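Long-range contacts in Glyoxalase/bleomycin resistance protein/dioxygenase (Sphaerobacter thermophilus, PDB 4HC5), which belongs to the vicinal oxygen chelate (glyoxalase/bleomycin resistance/dioxygenase) superfamily and may act as a dioxygenase: residues Tyr31-Phe41 with Thr53-Val63; Gly79-Ile90 with Gly125-Glu133. All blocks are in the same frame, centred on the assembly; numbering follows the deposited sequence.

Interaction 1 (31-41 with 53-63) and interaction 2 (79-90 with 125-133) lie in the two sheets of the chain, with centres about 14 Å apart. Each sheet has four strands in the order 1-4-3-2. Interaction 1 joins strand 38-46 and the end of helix 24-34 to strand 49-55 and the start of strand 62-66. Interaction 2 joins the first and fourth strands of the second sheet. Strand 62-66, whose start is in interaction 1, is followed in the chain by strand 79-87 of interaction 2. The two meet where Tyr31 OH packs 3.2 Å from Phe128 CE2. Tyr31 OH is also hydrogen-bonded to Asp122, whose carboxylate also takes the backbone N of Asn126. Both contacts reach the second subunit.

Interaction 1: residues Tyr31-Phe41 with Thr53-Val63; sequences YVNTLGFEKVF and TVVPPGAQTQV
Phe37 and Pro56 lie side by side and point the same way. Pro56 CG sits over one face of the Phe37 ring, 4.0 Å from the ring centroid, in a CH-pi contact displaced toward the rim. The first torsion of Phe37 sets CG anti to its own carbonyl carbon (chi1 -72°), which swings the ring alongside Pro56. Val63 CG2 approaches the ring edge. Val54 CG2 touches Phe37 CD2 at 3.7 Å and also meets Tyr31 CB. The other branch of Val54, CG1, faces Val32 CG2. One valine thus packs between the end of helix 24-34 and the ring that follows it.

Val40 and Val55 meet obliquely, with Val40 CG2 3.6 Å from Val55 CG1. Val40 CG1 lies against the amide of Gln62, which crosses it at about a right angle. Thr53 OG1 accepts a nearly straight bond from Phe41 N at 3.1 Å. It donates in turn to Gln62 OE1, which lies 2.7 Å from Thr53 OG1 and is met from above the amide plane. Both oxygens lie near the edge of the Phe41 ring, and Phe51 meets that ring edge-to-face.

The backbones form an antiparallel ladder. Glu38 and Val55 are a hydrogen-bonded pair; Lys39 and Val54 are a non-hydrogen-bonded one. Val40 N gives a further bond to Thr53 O, with an N-H...O angle of 177°. Past the end of strand 49-55, Pro57 CB lies 3.4 Å from Glu38 OE2, and a water links Glu38 OE1 to Gly58 N in the type II turn 56-59. Ile11 of the second subunit packs on Phe37, and Ala12 of that subunit on Pro56.

The contact implies two kinds of hold: an apolar cluster at the end of helix 24-34, and a hydroxyl relay joining three strands through Thr53.

Interaction 2: residues Gly79-Ile90 with Gly125-Glu133; sequences GYTGISLITRDI and GNQFFLVEE
Gly79 to Thr87 runs parallel to Asn126 to Glu132, the short strand axes inclined at 46°, with a beta bulge between Tyr80 and Ser84 that shifts the register by two. At the bulge Gln127 O is gripped twice by Thr81. Thr81 OG1 donates to Gln127 O at 2.7 Å, and Thr81 N reaches the same oxygen in its carbonyl plane. With chi1 at 59°, the hydroxyl sits between its own N and carbonyl carbon, where it can also accept from Ile83 N in an ST turn.

Thr81 CG2 lies over one face of the Phe128 ring, toward its rim. Ile83 runs alongside that ring, with Ile83 CB 3.9 Å from Phe128 CD1, and Leu85 CD1 crosses toward Phe128 CG. Farther along, Leu130 CD1 touches Thr87 CG2, and Leu130 CG meets Ile90 CD1. On the other face, Ile86 CD1 packs 3.9 Å from Val131 CB, while Ile86 CG2 meets Glu133 CB at 3.6 Å.

Glu132 and Glu133 hold the far end. Glu132 OE2 accepts from Ile90 N at 2.8 Å in a nearly straight bond (170°), met on the anti side, out of the carboxylate plane. A water joins Glu132 OE2 to Asp89 OD1, which caps helix 90-99 through Glu92 N. This bridge and the helix start would probably ease the nearness of the Asp89 and Glu132 carboxylates. Arg88 NE makes a salt bridge to Glu133 OE2 at 2.8 Å. The oxygen lies in the guanidinium plane, but the nitrogen meets the carboxylate from above.

Ser84 to Ile86 also pair antiparallel with a strand of the second subunit, continuing the sheet across the interface. The parallel pairing of first and fourth strands belongs to the beta-alpha-beta-beta-beta module of the vicinal oxygen chelate fold.

Interaction 1: residues Tyr31-Phe41 with Thr53-Val63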
loop_
_atom_site.group_PDB
_atom_site.type_symbol
_atom_site.label_atom_id
_atom_site.label_comp_id
_atom_site.label_asym_id
_atom_site.label_seq_id
_atom_site.Cartn_x
_atom_site.Cartn_y
_atom_site.Cartn_z
ATOM N N TYR A 31 -5.516 2.213 -15.253
ATOM C CA TYR A 31 -5.767 2.910 -13.969
ATOM C C TYR A 31 -6.353 4.299 -14.217
ATOM O O TYR A 31 -7.214 4.699 -13.435
ATOM C CB TYR A 31 -4.503 2.969 -13.053
ATOM C CG TYR A 31 -4.238 1.603 -12.484
ATOM C CD1 TYR A 31 -4.826 1.237 -11.283
ATOM C CD2 TYR A 31 -3.508 0.666 -13.126
ATOM C CE1 TYR A 31 -4.733 -0.049 -10.767
ATOM C CE2 TYR A 31 -3.373 -0.646 -12.626
ATOM C CZ TYR A 31 -4.016 -1.031 -11.462
ATOM O OH TYR A 31 -3.984 -2.299 -10.956
ATOM N N VAL A 32 -5.873 5.031 -15.214
ATOM C CA VAL A 32 -6.331 6.378 -15.461
ATOM C C VAL A 32 -7.723 6.323 -16.197
ATOM O O VAL A 32 -8.720 6.909 -15.730
ATOM C CB VAL A 32 -5.299 7.227 -16.251
ATOM C CG1 VAL A 32 -5.921 8.579 -16.705
ATOM C CG2 VAL A 32 -4.043 7.386 -15.396
ATOM N N ASN A 33 -7.775 5.660 -17.336
ATOM C CA ASN A 33 -8.988 5.726 -18.181
ATOM C C ASN A 33 -10.111 4.809 -17.781
ATOM O O ASN A 33 -11.258 5.050 -18.046
ATOM C CB ASN A 33 -8.568 5.550 -19.628
ATOM C CG ASN A 33 -7.712 6.681 -20.056
ATOM O OD1 ASN A 33 -8.013 7.829 -19.742
ATOM N ND2 ASN A 33 -6.592 6.362 -20.720
ATOM N N THR A 34 -9.758 3.669 -17.229
ATOM C CA THR A 34 -10.764 2.724 -16.785
ATOM C C THR A 34 -11.188 2.949 -15.313
ATOM O O THR A 34 -12.377 3.032 -15.021
ATOM C CB THR A 34 -10.427 1.262 -17.060
ATOM O OG1 THR A 34 -10.252 1.061 -18.483
ATOM C CG2 THR A 34 -11.506 0.275 -16.496
ATOM N N LEU A 35 -10.212 3.041 -14.401
ATOM C CA LEU A 35 -10.518 3.243 -12.982
ATOM C C LEU A 35 -10.704 4.678 -12.563
ATOM O O LEU A 35 -11.153 4.958 -11.460
ATOM C CB LEU A 35 -9.557 2.546 -12.039
ATOM C CG LEU A 35 -9.416 1.022 -12.160
ATOM C CD1 LEU A 35 -8.508 0.481 -11.058
ATOM C CD2 LEU A 35 -10.771 0.319 -12.200
ATOM N N GLY A 36 -10.307 5.598 -13.402
ATOM C CA GLY A 36 -10.496 7.015 -13.053
ATOM C C GLY A 36 -9.441 7.654 -12.159
ATOM O O GLY A 36 -9.625 8.768 -11.645
ATOM N N PHE A 37 -8.315 6.966 -11.993
ATOM C CA PHE A 37 -7.220 7.576 -11.229
ATOM C C PHE A 37 -6.566 8.693 -12.073
ATOM O O PHE A 37 -6.778 8.795 -13.280
ATOM C CB PHE A 37 -6.135 6.566 -10.900
ATOM C CG PHE A 37 -6.473 5.516 -9.851
ATOM C CD1 PHE A 37 -7.663 4.842 -9.814
ATOM C CD2 PHE A 37 -5.549 5.157 -8.902
ATOM C CE1 PHE A 37 -7.912 3.822 -8.867
ATOM C CE2 PHE A 37 -5.768 4.133 -8.007
ATOM C CZ PHE A 37 -6.946 3.473 -7.969
ATOM N N GLU A 38 -5.740 9.498 -11.400
ATOM C CA GLU A 38 -4.937 10.532 -12.025
ATOM C C GLU A 38 -3.445 10.144 -11.936
ATOM O O GLU A 38 -2.974 9.674 -10.883
ATOM C CB GLU A 38 -5.113 11.881 -11.316
ATOM C CG GLU A 38 -6.521 12.433 -11.351
ATOM C CD GLU A 38 -6.740 13.550 -10.308
ATOM O OE1 GLU A 38 -5.762 13.902 -9.538
ATOM O OE2 GLU A 38 -7.875 14.105 -10.226
ATOM N N LYS A 39 -2.712 10.387 -12.999
ATOM C CA LYS A 39 -1.244 10.138 -12.994
ATOM C C LYS A 39 -0.641 11.255 -12.135
ATOM O O LYS A 39 -0.961 12.428 -12.229
ATOM C CB LYS A 39 -0.621 10.156 -14.400
ATOM C CG LYS A 39 0.878 9.720 -14.420
ATOM C CD LYS A 39 1.472 9.557 -15.808
ATOM C CE LYS A 39 1.807 10.819 -16.453
ATOM N NZ LYS A 39 2.393 10.637 -17.834
ATOM N N VAL A 40 0.341 10.852 -11.330
ATOM C CA VAL A 40 1.154 11.799 -10.576
ATOM C C VAL A 40 2.605 11.749 -11.054
ATOM O O VAL A 40 2.993 12.490 -11.957
ATOM C CB VAL A 40 0.976 11.625 -9.023
ATOM C CG1 VAL A 40 1.813 12.662 -8.299
ATOM C CG2 VAL A 40 -0.519 11.702 -8.638
ATOM N N PHE A 41 3.371 10.781 -10.540
ATOM C CA PHE A 41 4.738 10.618 -11.002
ATOM C C PHE A 41 4.821 9.929 -12.363
ATOM O O PHE A 41 4.096 8.964 -12.657
ATOM C CB PHE A 41 5.585 9.799 -10.005
ATOM C CG PHE A 41 6.089 10.560 -8.838
ATOM C CD1 PHE A 41 5.339 10.667 -7.718
ATOM C CD2 PHE A 41 7.307 11.203 -8.880
ATOM C CE1 PHE A 41 5.745 11.403 -6.641
ATOM C CE2 PHE A 41 7.756 11.888 -7.799
ATOM C CZ PHE A 41 7.001 11.961 -6.643
ATOM N N THR A 53 3.375 6.712 -10.820
ATOM C CA THR A 53 2.319 6.528 -9.847
ATOM C C THR A 53 0.978 7.137 -10.315
ATOM O O THR A 53 0.922 8.043 -11.142
ATOM C CB THR A 53 2.607 7.128 -8.441
ATOM O OG1 THR A 53 2.535 8.547 -8.523
ATOM C CG2 THR A 53 3.969 6.728 -7.845
ATOM N N VAL A 54 -0.095 6.594 -9.723
ATOM C CA VAL A 54 -1.447 7.026 -9.968
ATOM C C VAL A 54 -2.172 7.180 -8.602
ATOM O O VAL A 54 -1.808 6.592 -7.606
ATOM C CB VAL A 54 -2.244 6.023 -10.864
ATOM C CG1 VAL A 54 -1.738 6.075 -12.303
ATOM C CG2 VAL A 54 -2.187 4.595 -10.303
ATOM N N VAL A 55 -3.194 8.051 -8.595
ATOM C CA VAL A 55 -3.902 8.320 -7.342
ATOM C C VAL A 55 -5.410 8.465 -7.620
ATOM O O VAL A 55 -5.786 9.042 -8.602
ATOM C CB VAL A 55 -3.372 9.618 -6.643
ATOM C CG1 VAL A 55 -3.751 10.904 -7.398
ATOM C CG2 VAL A 55 -3.798 9.715 -5.189
ATOM N N PRO A 56 -6.252 7.962 -6.704
ATOM C CA PRO A 56 -7.655 8.317 -6.833
ATOM C C PRO A 56 -7.847 9.811 -6.703
ATOM O O PRO A 56 -7.163 10.448 -5.902
ATOM C CB PRO A 56 -8.340 7.542 -5.664
ATOM C CG PRO A 56 -7.386 6.393 -5.388
ATOM C CD PRO A 56 -6.006 7.022 -5.599
ATOM N N PRO A 57 -8.736 10.389 -7.479
ATOM C CA PRO A 57 -8.873 11.879 -7.472
ATOM C C PRO A 57 -9.149 12.445 -6.082
ATOM O O PRO A 57 -10.041 11.985 -5.391
ATOM C CB PRO A 57 -10.046 12.152 -8.400
ATOM C CG PRO A 57 -9.998 10.956 -9.263
ATOM C CD PRO A 57 -9.627 9.769 -8.439
ATOM N N GLY A 58 -8.331 13.416 -5.718
ATOM C CA GLY A 58 -8.442 14.053 -4.388
ATOM C C GLY A 58 -7.861 13.331 -3.173
ATOM O O GLY A 58 -7.882 13.844 -2.055
ATOM N N ALA A 59 -7.334 12.099 -3.392
ATOM C CA ALA A 59 -6.828 11.266 -2.310
ATOM C C ALA A 59 -5.363 11.474 -2.040
ATOM O O ALA A 59 -4.622 11.985 -2.912
ATOM C CB ALA A 59 -7.112 9.780 -2.597
ATOM N N GLN A 60 -4.940 11.050 -0.850
ATOM C CA GLN A 60 -3.516 11.256 -0.429
ATOM C C GLN A 60 -2.528 10.172 -0.981
ATOM O O GLN A 60 -1.589 10.457 -1.734
ATOM C CB GLN A 60 -3.465 11.387 1.038
ATOM C CG GLN A 60 -2.117 11.583 1.634
ATOM C CD GLN A 60 -2.210 11.804 3.133
ATOM O OE1 GLN A 60 -2.732 10.983 3.903
ATOM N NE2 GLN A 60 -1.776 13.019 3.545
ATOM N N THR A 61 -2.788 8.934 -0.657
ATOM C CA THR A 61 -1.879 7.818 -0.922
ATOM C C THR A 61 -1.995 7.383 -2.413
ATOM O O THR A 61 -3.087 7.066 -2.890
ATOM C CB THR A 61 -2.090 6.710 0.071
ATOM O OG1 THR A 61 -1.879 7.168 1.394
ATOM C CG2 THR A 61 -1.173 5.511 -0.206
ATOM N N GLN A 62 -0.856 7.248 -3.036
ATOM C CA GLN A 62 -0.692 6.857 -4.445
ATOM C C GLN A 62 -0.435 5.358 -4.557
ATOM O O GLN A 62 -0.083 4.693 -3.567
ATOM C CB GLN A 62 0.444 7.661 -5.027
ATOM C CG GLN A 62 0.259 9.169 -4.997
ATOM C CD GLN A 62 1.508 9.960 -5.365
ATOM O OE1 GLN A 62 2.429 9.458 -6.029
ATOM N NE2 GLN A 62 1.557 11.211 -4.895
ATOM N N VAL A 63 -0.586 4.837 -5.762
ATOM C CA VAL A 63 -0.178 3.470 -6.107
ATOM C C VAL A 63 0.900 3.584 -7.209
ATOM O O VAL A 63 0.681 4.223 -8.254
ATOM C CB VAL A 63 -1.384 2.664 -6.631
ATOM C CG1 VAL A 63 -0.956 1.256 -7.139
ATOM C CG2 VAL A 63 -2.492 2.599 -5.549
HETATM O O HOH W 1 -6.222 14.535 -6.945
#

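Interaction 2: residues Gly79-Ile90 with Gly125-Glu133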
loop_
_atom_site.group_PDB
_atom_site.type_symbol
_atom_site.label_atom_id
_atom_site.label_comp_id
_atom_site.label_asym_id
_atom_site.label_seq_id
_atom_site.Cartn_x
_atom_site.Cartn_y
_atom_site.Cartn_z
ATOM N N GLY A 79 -2.325 -11.877 -8.722
ATOM C CA GLY A 79 -2.616 -12.319 -7.398
ATOM C C GLY A 79 -3.149 -11.236 -6.485
ATOM O O GLY A 79 -3.339 -10.128 -6.859
ATOM N N TYR A 80 -3.393 -11.628 -5.251
ATOM C CA TYR A 80 -3.828 -10.688 -4.222
ATOM C C TYR A 80 -2.825 -9.622 -3.966
ATOM O O TYR A 80 -1.733 -9.923 -3.672
ATOM C CB TYR A 80 -4.076 -11.421 -2.916
ATOM C CG TYR A 80 -5.217 -12.298 -3.053
ATOM C CD1 TYR A 80 -6.481 -11.787 -3.226
ATOM C CD2 TYR A 80 -5.044 -13.668 -3.072
ATOM C CE1 TYR A 80 -7.561 -12.626 -3.386
ATOM C CE2 TYR A 80 -6.114 -14.515 -3.221
ATOM C CZ TYR A 80 -7.358 -13.984 -3.388
ATOM O OH TYR A 80 -8.387 -14.835 -3.535
ATOM N N THR A 81 -3.226 -8.369 -4.094
ATOM C CA THR A 81 -2.320 -7.268 -3.867
ATOM C C THR A 81 -2.214 -6.909 -2.396
ATOM O O THR A 81 -1.293 -6.288 -2.013
ATOM C CB THR A 81 -2.763 -5.997 -4.590
ATOM O OG1 THR A 81 -4.058 -5.621 -4.154
ATOM C CG2 THR A 81 -2.761 -6.185 -6.094
ATOM N N GLY A 82 -3.212 -7.292 -1.639
ATOM C CA GLY A 82 -3.296 -6.824 -0.229
ATOM C C GLY A 82 -3.782 -5.387 -0.162
ATOM O O GLY A 82 -3.789 -4.768 0.893
ATOM N N ILE A 83 -4.177 -4.807 -1.289
ATOM C CA ILE A 83 -4.704 -3.409 -1.367
ATOM C C ILE A 83 -6.216 -3.485 -1.408
ATOM O O ILE A 83 -6.832 -4.146 -2.242
ATOM C CB ILE A 83 -4.143 -2.614 -2.545
ATOM C CG1 ILE A 83 -2.640 -2.421 -2.371
ATOM C CG2 ILE A 83 -4.837 -1.247 -2.701
ATOM C CD1 ILE A 83 -1.875 -1.905 -3.599
ATOM N N SER A 84 -6.821 -2.709 -0.503
ATOM C CA SER A 84 -8.272 -2.550 -0.477
ATOM C C SER A 84 -8.579 -1.105 -0.873
ATOM O O SER A 84 -7.871 -0.154 -0.486
ATOM C CB SER A 84 -8.869 -2.845 0.873
ATOM O OG SER A 84 -8.603 -4.181 1.290
ATOM N N LEU A 85 -9.611 -0.934 -1.656
ATOM C CA LEU A 85 -10.037 0.326 -2.251
ATOM C C LEU A 85 -11.461 0.645 -1.760
ATOM O O LEU A 85 -12.300 -0.239 -1.714
ATOM C CB LEU A 85 -10.038 0.232 -3.773
ATOM C CG LEU A 85 -8.687 -0.105 -4.434
ATOM C CD1 LEU A 85 -8.891 -0.337 -5.959
ATOM C CD2 LEU A 85 -7.623 0.956 -4.152
ATOM N N ILE A 86 -11.694 1.937 -1.488
ATOM C CA ILE A 86 -13.019 2.411 -1.081
ATOM C C ILE A 86 -13.707 3.147 -2.235
ATOM O O ILE A 86 -13.077 3.930 -2.971
ATOM C CB ILE A 86 -12.933 3.376 0.134
ATOM C CG1 ILE A 86 -12.383 2.607 1.347
ATOM C CG2 ILE A 86 -14.266 4.020 0.441
ATOM C CD1 ILE A 86 -13.121 1.412 1.827
ATOM N N THR A 87 -15.006 2.865 -2.380
ATOM C CA THR A 87 -15.874 3.625 -3.260
ATOM C C THR A 87 -17.068 4.084 -2.413
ATOM O O THR A 87 -17.466 3.413 -1.481
ATOM C CB THR A 87 -16.363 2.782 -4.474
ATOM O OG1 THR A 87 -17.153 3.607 -5.322
ATOM C CG2 THR A 87 -17.180 1.561 -4.030
ATOM N N ARG A 88 -17.614 5.219 -2.775
ATOM C CA ARG A 88 -18.834 5.703 -2.119
ATOM C C ARG A 88 -20.150 5.144 -2.660
ATOM O O ARG A 88 -21.201 5.264 -2.031
ATOM C CB ARG A 88 -18.846 7.232 -2.070
ATOM C CG ARG A 88 -17.617 7.728 -1.294
ATOM C CD ARG A 88 -17.773 9.084 -0.594
ATOM N NE ARG A 88 -16.483 9.386 0.073
ATOM C CZ ARG A 88 -15.430 9.997 -0.480
ATOM N NH1 ARG A 88 -14.307 10.189 0.233
ATOM N NH2 ARG A 88 -15.484 10.426 -1.739
ATOM N N ASP A 89 -20.122 4.537 -3.845
ATOM C CA ASP A 89 -21.311 3.906 -4.481
ATOM C C ASP A 89 -20.866 2.644 -5.239
ATOM O O ASP A 89 -20.436 2.710 -6.338
ATOM C CB ASP A 89 -22.053 4.890 -5.357
ATOM C CG ASP A 89 -23.342 4.332 -5.898
ATOM O OD1 ASP A 89 -23.533 3.144 -5.868
ATOM O OD2 ASP A 89 -24.132 5.138 -6.365
ATOM N N ILE A 90 -20.948 1.520 -4.563
ATOM C CA ILE A 90 -20.454 0.274 -5.113
ATOM C C ILE A 90 -21.344 -0.292 -6.225
ATOM O O ILE A 90 -20.859 -0.928 -7.089
ATOM C CB ILE A 90 -20.099 -0.769 -4.031
ATOM C CG1 ILE A 90 -19.125 -1.779 -4.617
ATOM C CG2 ILE A 90 -21.345 -1.426 -3.478
ATOM C CD1 ILE A 90 -18.489 -2.701 -3.628
ATOM N N GLY A 125 -4.030 -9.345 -13.784
ATOM C CA GLY A 125 -4.507 -10.239 -12.782
ATOM C C GLY A 125 -4.256 -9.821 -11.323
ATOM O O GLY A 125 -4.491 -10.616 -10.394
ATOM N N ASN A 126 -3.791 -8.584 -11.165
ATOM C CA ASN A 126 -3.712 -8.054 -9.765
ATOM C C ASN A 126 -5.128 -7.827 -9.212
ATOM O O ASN A 126 -5.911 -7.119 -9.834
ATOM C CB ASN A 126 -2.976 -6.736 -9.775
ATOM C CG ASN A 126 -1.492 -6.868 -10.181
ATOM O OD1 ASN A 126 -0.792 -7.729 -9.633
ATOM N ND2 ASN A 126 -1.027 -6.035 -11.115
ATOM N N GLN A 127 -5.350 -8.413 -8.048
ATOM C CA GLN A 127 -6.671 -8.388 -7.414
ATOM C C GLN A 127 -6.763 -7.382 -6.252
ATOM O O GLN A 127 -5.877 -7.247 -5.410
ATOM C CB GLN A 127 -7.076 -9.774 -6.907
ATOM C CG GLN A 127 -8.604 -9.853 -6.651
ATOM C CD GLN A 127 -9.066 -11.263 -6.284
ATOM O OE1 GLN A 127 -9.919 -11.908 -6.952
ATOM N NE2 GLN A 127 -8.547 -11.714 -5.203
ATOM N N PHE A 128 -7.878 -6.649 -6.345
ATOM C CA PHE A 128 -8.193 -5.635 -5.282
ATOM C C PHE A 128 -9.505 -6.026 -4.640
ATOM O O PHE A 128 -10.461 -6.467 -5.305
ATOM C CB PHE A 128 -8.328 -4.244 -5.909
ATOM C CG PHE A 128 -7.101 -3.762 -6.592
ATOM C CD1 PHE A 128 -6.106 -3.143 -5.929
ATOM C CD2 PHE A 128 -6.888 -4.005 -7.931
ATOM C CE1 PHE A 128 -4.963 -2.718 -6.554
ATOM C CE2 PHE A 128 -5.723 -3.627 -8.570
ATOM C CZ PHE A 128 -4.757 -2.916 -7.870
ATOM N N PHE A 129 -9.639 -5.670 -3.357
ATOM C CA PHE A 129 -10.896 -5.753 -2.603
ATOM C C PHE A 129 -11.522 -4.361 -2.644
ATOM O O PHE A 129 -10.841 -3.381 -2.328
ATOM C CB PHE A 129 -10.575 -6.189 -1.192
ATOM C CG PHE A 129 -11.772 -6.505 -0.315
ATOM C CD1 PHE A 129 -12.793 -7.333 -0.786
ATOM C CD2 PHE A 129 -11.822 -6.110 1.018
ATOM C CE1 PHE A 129 -13.831 -7.672 0.062
ATOM C CE2 PHE A 129 -12.852 -6.468 1.851
ATOM C CZ PHE A 129 -13.862 -7.281 1.343
ATOM N N LEU A 130 -12.770 -4.253 -3.132
ATOM C CA LEU A 130 -13.487 -3.054 -3.332
ATOM C C LEU A 130 -14.615 -3.027 -2.307
ATOM O O LEU A 130 -15.474 -3.893 -2.306
ATOM C CB LEU A 130 -14.044 -2.947 -4.753
ATOM C CG LEU A 130 -14.816 -1.699 -5.086
ATOM C CD1 LEU A 130 -13.946 -0.447 -4.971
ATOM C CD2 LEU A 130 -15.458 -1.791 -6.508
ATOM N N VAL A 131 -14.616 -1.980 -1.468
ATOM C CA VAL A 131 -15.540 -1.858 -0.352
ATOM C C VAL A 131 -16.273 -0.532 -0.394
ATOM O O VAL A 131 -15.689 0.494 -0.689
ATOM C CB VAL A 131 -14.775 -1.999 1.020
ATOM C CG1 VAL A 131 -15.816 -2.013 2.152
ATOM C CG2 VAL A 131 -13.914 -3.229 1.036
ATOM N N GLU A 132 -17.593 -0.579 -0.132
ATOM C CA GLU A 132 -18.389 0.615 -0.096
ATOM C C GLU A 132 -18.206 1.249 1.287
ATOM O O GLU A 132 -18.399 0.601 2.302
ATOM C CB GLU A 132 -19.857 0.274 -0.311
ATOM C CG GLU A 132 -20.710 1.509 -0.490
ATOM C CD GLU A 132 -22.122 1.145 -1.003
ATOM O OE1 GLU A 132 -22.920 0.406 -0.308
ATOM O OE2 GLU A 132 -22.378 1.569 -2.128
ATOM N N GLU A 133 -17.976 2.530 1.255
ATOM C CA GLU A 133 -17.725 3.336 2.464
ATOM C C GLU A 133 -18.873 3.305 3.406
ATOM O O GLU A 133 -20.002 3.674 3.003
ATOM C CB GLU A 133 -17.353 4.770 2.083
ATOM C CG GLU A 133 -16.817 5.574 3.258
ATOM C CD GLU A 133 -16.310 6.972 2.846
ATOM O OE1 GLU A 133 -15.133 7.266 3.140
ATOM O OE2 GLU A 133 -17.114 7.782 2.269
ATOM O OXT GLU A 133 -18.652 2.952 4.619
HETATM O O HOH W 2 -20.920 5.268 0.846
HETATM O O HOH W 3 -24.209 1.111 -3.988
#